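PDB 3CBW: mannan endo-1,4-beta-mannosidase from Bacillus subtilis, which catalyses the endo-hydrolysis of beta-1,4-mannosidic linkages in mannan, galactomannan and glucomannan, and so takes part in glucomannan degradation. Local coordinates for residues T37-S43 / S326-N330. The protein carries 3 engineered substitutions. Residues are numbered along the deposited sequence; the frame is centred on the assembly and turned at random.
Sequences TENRVLS and SWTLN
With chi1 at 51°, R40 sets CG between its own backbone N and carbonyl carbon, bringing CG and CD over the indole of W327; a bend at chi3 (-78°) then turns NE and the guanidinium across it. CD makes a CH-pi contact with the six-membered ring, and the guanidinium lies flat on the same face, planes 11° apart, with R40 CZ 3.4 Å from W327 CH2. Tryptophan offers the cation a broad flat face, and arginine stacks there while NH2 still reaches the carbonyl of P299. Beta-branched V41 puts CG2 at the indole edge.

N39, in a left-handed conformation that asparagine tolerates well, gives a nearly straight N-H bond to S326 O (2.8 Å), in the carbonyl plane. Between the backbones, W327 O accepts from both R40 N and V41 N, from opposite faces of its carbonyl plane. The V41 bond is the first rung of a short parallel ladder, continued by L329 N to V41 O (2.8 Å) and S43 N to L329 O. L42 CG and CD1 meet L329 CD2, branched apolar ends suited to burial. Small S43 donates OG to an in-plane lone pair of N330 OD1 (2.7 Å) and accepts from A71 N.

In this TIM-barrel family, 328-329 thus joins the beginning of 41-49, which also pairs with 72-79 and 301-306; helix 21-32 packs against L42 and L329, helix 287-297 against V41, W327 and T328.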
loop_
_atom_site.group_PDB
_atom_site.type_symbol
_atom_site.label_atom_id
_atom_site.label_comp_id
_atom_site.label_asym_id
_atom_site.label_seq_id
_atom_site.Cartn_x
_atom_site.Cartn_y
_atom_site.Cartn_z
ATOM N N THR A 37 20.848 -11.305 6.738
ATOM C CA THR A 37 20.779 -11.810 8.109
ATOM C C THR A 37 20.249 -10.759 9.085
ATOM O O THR A 37 19.884 -11.089 10.218
ATOM C CB THR A 37 22.158 -12.302 8.598
ATOM O OG1 THR A 37 23.113 -11.241 8.485
ATOM C CG2 THR A 37 22.616 -13.485 7.778
ATOM N N GLU A 38 20.234 -9.498 8.656
ATOM C CA GLU A 38 19.717 -8.392 9.457
ATOM C C GLU A 38 19.257 -7.312 8.493
ATOM O O GLU A 38 19.491 -7.442 7.290
ATOM C CB GLU A 38 20.796 -7.855 10.411
ATOM C CG GLU A 38 21.985 -7.182 9.744
ATOM C CD GLU A 38 23.040 -6.774 10.754
ATOM O OE1 GLU A 38 23.182 -5.560 11.023
ATOM O OE2 GLU A 38 23.712 -7.678 11.299
ATOM N N ASN A 39 18.618 -6.258 9.004
ATOM C CA ASN A 39 18.185 -5.133 8.154
ATOM C C ASN A 39 17.422 -5.628 6.928
ATOM O O ASN A 39 17.765 -5.322 5.784
ATOM C CB ASN A 39 19.388 -4.289 7.699
ATOM C CG ASN A 39 19.823 -3.256 8.732
ATOM O OD1 ASN A 39 20.406 -2.228 8.380
ATOM N ND2 ASN A 39 19.546 -3.516 9.998
ATOM N N ARG A 40 16.372 -6.395 7.183
ATOM C CA ARG A 40 15.674 -7.117 6.122
ATOM C C ARG A 40 14.167 -6.873 6.072
ATOM O O ARG A 40 13.480 -7.438 5.220
ATOM C CB ARG A 40 15.982 -8.614 6.193
ATOM C CG ARG A 40 15.771 -9.241 7.547
ATOM C CD ARG A 40 16.175 -10.700 7.513
ATOM N NE ARG A 40 15.158 -11.524 6.877
ATOM C CZ ARG A 40 15.240 -12.842 6.745
ATOM N NH1 ARG A 40 16.332 -13.485 7.149
ATOM N NH2 ARG A 40 14.232 -13.514 6.214
ATOM N N VAL A 41 13.663 -6.034 6.978
ATOM C CA VAL A 41 12.249 -5.660 6.991
ATOM C C VAL A 41 12.174 -4.153 7.152
ATOM O O VAL A 41 12.553 -3.624 8.203
ATOM C CB VAL A 41 11.458 -6.329 8.151
ATOM C CG1 VAL A 41 9.985 -5.949 8.074
ATOM C CG2 VAL A 41 11.593 -7.833 8.125
ATOM N N LEU A 42 11.709 -3.453 6.118
ATOM C CA LEU A 42 11.551 -2.010 6.232
ATOM C C LEU A 42 10.426 -1.659 7.198
ATOM O O LEU A 42 9.341 -2.226 7.122
ATOM C CB LEU A 42 11.256 -1.366 4.878
ATOM C CG LEU A 42 12.462 -0.959 4.033
ATOM C CD1 LEU A 42 13.249 -2.177 3.596
ATOM C CD2 LEU A 42 12.017 -0.172 2.821
ATOM N N SER A 43 10.679 -0.710 8.087
ATOM C CA SER A 43 9.609 -0.118 8.879
ATOM C C SER A 43 8.792 0.845 8.022
ATOM O O SER A 43 9.247 1.321 6.977
ATOM C CB SER A 43 10.200 0.597 10.084
ATOM O OG SER A 43 11.095 1.598 9.635
ATOM N N SER A 326 17.222 -6.121 15.198
ATOM C CA SER A 326 18.266 -6.262 14.178
ATOM C C SER A 326 17.680 -6.438 12.768
ATOM O O SER A 326 18.319 -6.092 11.787
ATOM C CB SER A 326 19.212 -7.413 14.502
ATOM O OG SER A 326 18.518 -8.631 14.484
ATOM N N TRP A 327 16.467 -6.975 12.674
ATOM C CA TRP A 327 15.821 -7.155 11.373
ATOM C C TRP A 327 15.263 -5.880 10.759
ATOM O O TRP A 327 15.069 -5.829 9.543
ATOM C CB TRP A 327 14.698 -8.170 11.484
ATOM C CG TRP A 327 15.141 -9.603 11.473
ATOM C CD1 TRP A 327 16.223 -10.147 12.110
ATOM C CD2 TRP A 327 14.489 -10.679 10.798
ATOM N NE1 TRP A 327 16.283 -11.499 11.860
ATOM C CE2 TRP A 327 15.225 -11.853 11.065
ATOM C CE3 TRP A 327 13.344 -10.766 9.994
ATOM C CZ2 TRP A 327 14.862 -13.103 10.543
ATOM C CZ3 TRP A 327 12.984 -12.004 9.476
ATOM C CH2 TRP A 327 13.737 -13.160 9.760
ATOM N N THR A 328 14.990 -4.874 11.580
ATOM C CA THR A 328 14.251 -3.705 11.103
ATOM C C THR A 328 15.169 -2.706 10.405
ATOM O O THR A 328 16.195 -2.301 10.947
ATOM C CB THR A 328 13.492 -3.062 12.265
ATOM O OG1 THR A 328 12.676 -4.063 12.879
ATOM C CG2 THR A 328 12.605 -1.923 11.782
ATOM N N LEU A 329 14.782 -2.316 9.195
ATOM C CA LEU A 329 15.516 -1.348 8.409
ATOM C C LEU A 329 14.735 -0.037 8.405
ATOM O O LEU A 329 13.577 0.007 7.968
ATOM C CB LEU A 329 15.700 -1.908 6.999
ATOM C CG LEU A 329 16.644 -1.192 6.040
ATOM C CD1 LEU A 329 17.093 -2.132 4.926
ATOM C CD2 LEU A 329 16.029 0.085 5.465
ATOM N N ASN A 330 15.376 1.028 8.880
ATOM C CA ASN A 330 14.723 2.314 9.069
ATOM C C ASN A 330 15.192 3.357 8.060
ATOM O O ASN A 330 16.088 3.097 7.250
ATOM C CB ASN A 330 14.937 2.779 10.511
ATOM C CG ASN A 330 14.320 1.821 11.501
ATOM O OD1 ASN A 330 13.191 1.374 11.315
ATOM N ND2 ASN A 330 15.058 1.473 12.538
HETATM O O HOH W 1 19.688 -10.453 12.919
HETATM O O HOH W 2 20.717 -4.480 12.422
HETATM O O HOH W 3 18.649 -1.206 11.534
#